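Side-chain contact in fatty acid synthase 1, isoform A (Drosophila melanogaster, PDB 6FN6), which probably makes long-chain saturated fatty acids from acetyl-CoA and malonyl-CoA with NADPH, this chain being its dehydratase, enoylreductase and ketoreductase region: residues S869-N872 with Q878-R881. Numbering follows the deposited sequence.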
ATOM      1  N   SER A 869       9.350   4.011 -36.505  1.00 61.26           N
ATOM      2  CA  SER A 869      10.770   3.809 -36.742  1.00 62.91           C
ATOM      3  C   SER A 869      10.920   2.410 -37.312  1.00 62.54           C
ATOM      4  O   SER A 869      10.971   1.428 -36.573  1.00 61.61           O
ATOM      5  CB  SER A 869      11.581   3.979 -35.457  1.00 64.14           C
ATOM      6  OG  SER A 869      11.290   5.219 -34.834  1.00 66.44           O
ATOM      7  N   VAL A 870      10.963   2.326 -38.638  1.00 69.46           N
ATOM      8  CA  VAL A 870      10.866   1.044 -39.326  1.00 68.28           C
ATOM      9  C   VAL A 870      12.229   0.386 -39.508  1.00 66.92           C
ATOM     10  O   VAL A 870      13.224   1.050 -39.803  1.00 69.11           O
ATOM     11  CB  VAL A 870      10.167   1.210 -40.692  1.00 67.71           C
ATOM     12  CG1 VAL A 870       9.865  -0.150 -41.306  1.00 66.86           C
ATOM     13  CG2 VAL A 870       8.893   2.033 -40.547  1.00 67.83           C
ATOM     14  N   PHE A 871      12.256  -0.932 -39.330  1.00 52.80           N
ATOM     15  CA  PHE A 871      13.450  -1.734 -39.579  1.00 54.41           C
ATOM     16  C   PHE A 871      13.075  -2.941 -40.438  1.00 58.36           C
ATOM     17  O   PHE A 871      12.001  -3.510 -40.271  1.00 59.12           O
ATOM     18  CB  PHE A 871      14.079  -2.191 -38.260  1.00 51.37           C
ATOM     19  CG  PHE A 871      14.540  -1.062 -37.381  1.00 49.09           C
ATOM     20  CD1 PHE A 871      13.650  -0.407 -36.548  1.00 49.04           C
ATOM     21  CD2 PHE A 871      15.865  -0.661 -37.385  1.00 49.57           C
ATOM     22  CE1 PHE A 871      14.071   0.630 -35.736  1.00 49.16           C
ATOM     23  CE2 PHE A 871      16.293   0.375 -36.576  1.00 50.14           C
ATOM     24  CZ  PHE A 871      15.396   1.021 -35.752  1.00 49.77           C
ATOM     25  N   ASN A 872      13.951  -3.336 -41.357  1.00 50.11           N
ATOM     26  CA  ASN A 872      13.659  -4.481 -42.220  1.00 52.39           C
ATOM     27  C   ASN A 872      14.022  -5.787 -41.512  1.00 47.72           C
ATOM     28  O   ASN A 872      14.518  -5.774 -40.384  1.00 46.69           O
ATOM     29  CB  ASN A 872      14.398  -4.371 -43.559  1.00 61.98           C
ATOM     30  CG  ASN A 872      15.897  -4.225 -43.396  1.00 68.56           C
ATOM     31  OD1 ASN A 872      16.472  -4.658 -42.400  1.00 69.63           O
ATOM     32  ND2 ASN A 872      16.540  -3.613 -44.386  1.00 72.18           N
ATOM     33  N   GLN A 878      19.029  -4.319 -34.267  1.00 65.37           N
ATOM     34  CA  GLN A 878      19.087  -2.872 -34.122  1.00 69.08           C
ATOM     35  C   GLN A 878      17.722  -2.332 -33.719  1.00 61.59           C
ATOM     36  O   GLN A 878      17.624  -1.365 -32.962  1.00 57.80           O
ATOM     37  CB  GLN A 878      19.555  -2.221 -35.425  1.00 83.94           C
ATOM     38  CG  GLN A 878      20.954  -2.636 -35.861  1.00 97.58           C
ATOM     39  CD  GLN A 878      22.005  -2.366 -34.800  1.00109.18           C
ATOM     40  OE1 GLN A 878      22.044  -1.288 -34.207  1.00114.50           O
ATOM     41  NE2 GLN A 878      22.864  -3.350 -34.555  1.00112.29           N
ATOM     42  N   ALA A 879      16.668  -2.964 -34.227  1.00 58.95           N
ATOM     43  CA  ALA A 879      15.305  -2.571 -33.894  1.00 59.07           C
ATOM     44  C   ALA A 879      15.058  -2.688 -32.392  1.00 59.31           C
ATOM     45  O   ALA A 879      14.535  -1.765 -31.766  1.00 61.29           O
ATOM     46  CB  ALA A 879      14.307  -3.419 -34.664  1.00 58.64           C
ATOM     47  N   PHE A 880      15.440  -3.826 -31.817  1.00 64.70           N
ATOM     48  CA  PHE A 880      15.271  -4.058 -30.386  1.00 64.33           C
ATOM     49  C   PHE A 880      16.142  -3.135 -29.542  1.00 68.57           C
ATOM     50  O   PHE A 880      15.658  -2.507 -28.601  1.00 69.01           O
ATOM     51  CB  PHE A 880      15.588  -5.515 -30.040  1.00 58.27           C
ATOM     52  CG  PHE A 880      14.407  -6.435 -30.157  1.00 50.27           C
ATOM     53  CD1 PHE A 880      13.951  -6.851 -31.394  1.00 48.71           C
ATOM     54  CD2 PHE A 880      13.756  -6.883 -29.022  1.00 46.20           C
ATOM     55  CE1 PHE A 880      12.864  -7.698 -31.494  1.00 45.03           C
ATOM     56  CE2 PHE A 880      12.671  -7.729 -29.116  1.00 42.97           C
ATOM     57  CZ  PHE A 880      12.224  -8.137 -30.354  1.00 42.82           C
ATOM     58  N   ARG A 881      17.427  -3.059 -29.872  1.00 66.64           N
ATOM     59  CA  ARG A 881      18.349  -2.197 -29.142  1.00 67.55           C
ATOM     60  C   ARG A 881      17.886  -0.747 -29.193  1.00 64.91           C
ATOM     61  O   ARG A 881      18.081   0.011 -28.242  1.00 61.85           O
ATOM     62  CB  ARG A 881      19.769  -2.325 -29.697  1.00 70.94           C
ATOM     63  CG  ARG A 881      20.423  -3.656 -29.364  1.00 71.39           C
ATOM     64  CD  ARG A 881      21.887  -3.693 -29.762  1.00 74.02           C
ATOM     65  NE  ARG A 881      22.506  -4.967 -29.404  1.00 74.94           N
ATOM     66  CZ  ARG A 881      22.908  -5.289 -28.178  1.00 75.73           C
ATOM     67  NH1 ARG A 881      22.757  -4.431 -27.175  1.00 76.11           N
ATOM     68  NH2 ARG A 881      23.461  -6.474 -27.951  1.00 74.86           N
TER
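The ring of Phe871 turns one face to the helix, and Ala879 sits on that face: Ala879 CA stands 3.7 Å from the ring centroid and only 7° off the normal, a CH-pi contact centred on the aromatic system. The methyl group lies toward the near end of the ring, where Ala879 CB comes within 3.6 Å of both Phe871 CG and Phe871 CD1. On the CD2 and CE2 side the backbone takes over, with Ala879 N 4.0 Å from Phe871 CD2 and the carbonyl carbon of Gln878 4.2 Å from Phe871 CE2. Gln878 adds a marginal touch through its CB, while its amide is directed off the ring. The ring reaches this place because CG is anti to the carbonyl carbon, with chi1 at -62°, and chi2 of 83° lays it flat along the helix backbone. The two segments belong to a beta-alpha-beta unit of the enoylreductase part: strand 868-872 leads through helix 876-885 to strand 891-895, which pairs parallel to the first. Backbone hydrogen bonds join Phe871 to Val893 and Lys895 of that strand, and its side chain also touches Val892. Ala879 is buried, and its methyl also touches Ile611 of strand 601-611. No hydrogen bond crosses between the segments; the ring rests on a methyl, a CA-H and a stretch of helix backbone. A serine in place of Phe871 would probably leave Ala879 without its aromatic cover and open a gap between helix and strand. Phe880, on another side of the helix, packs against helix 613-620.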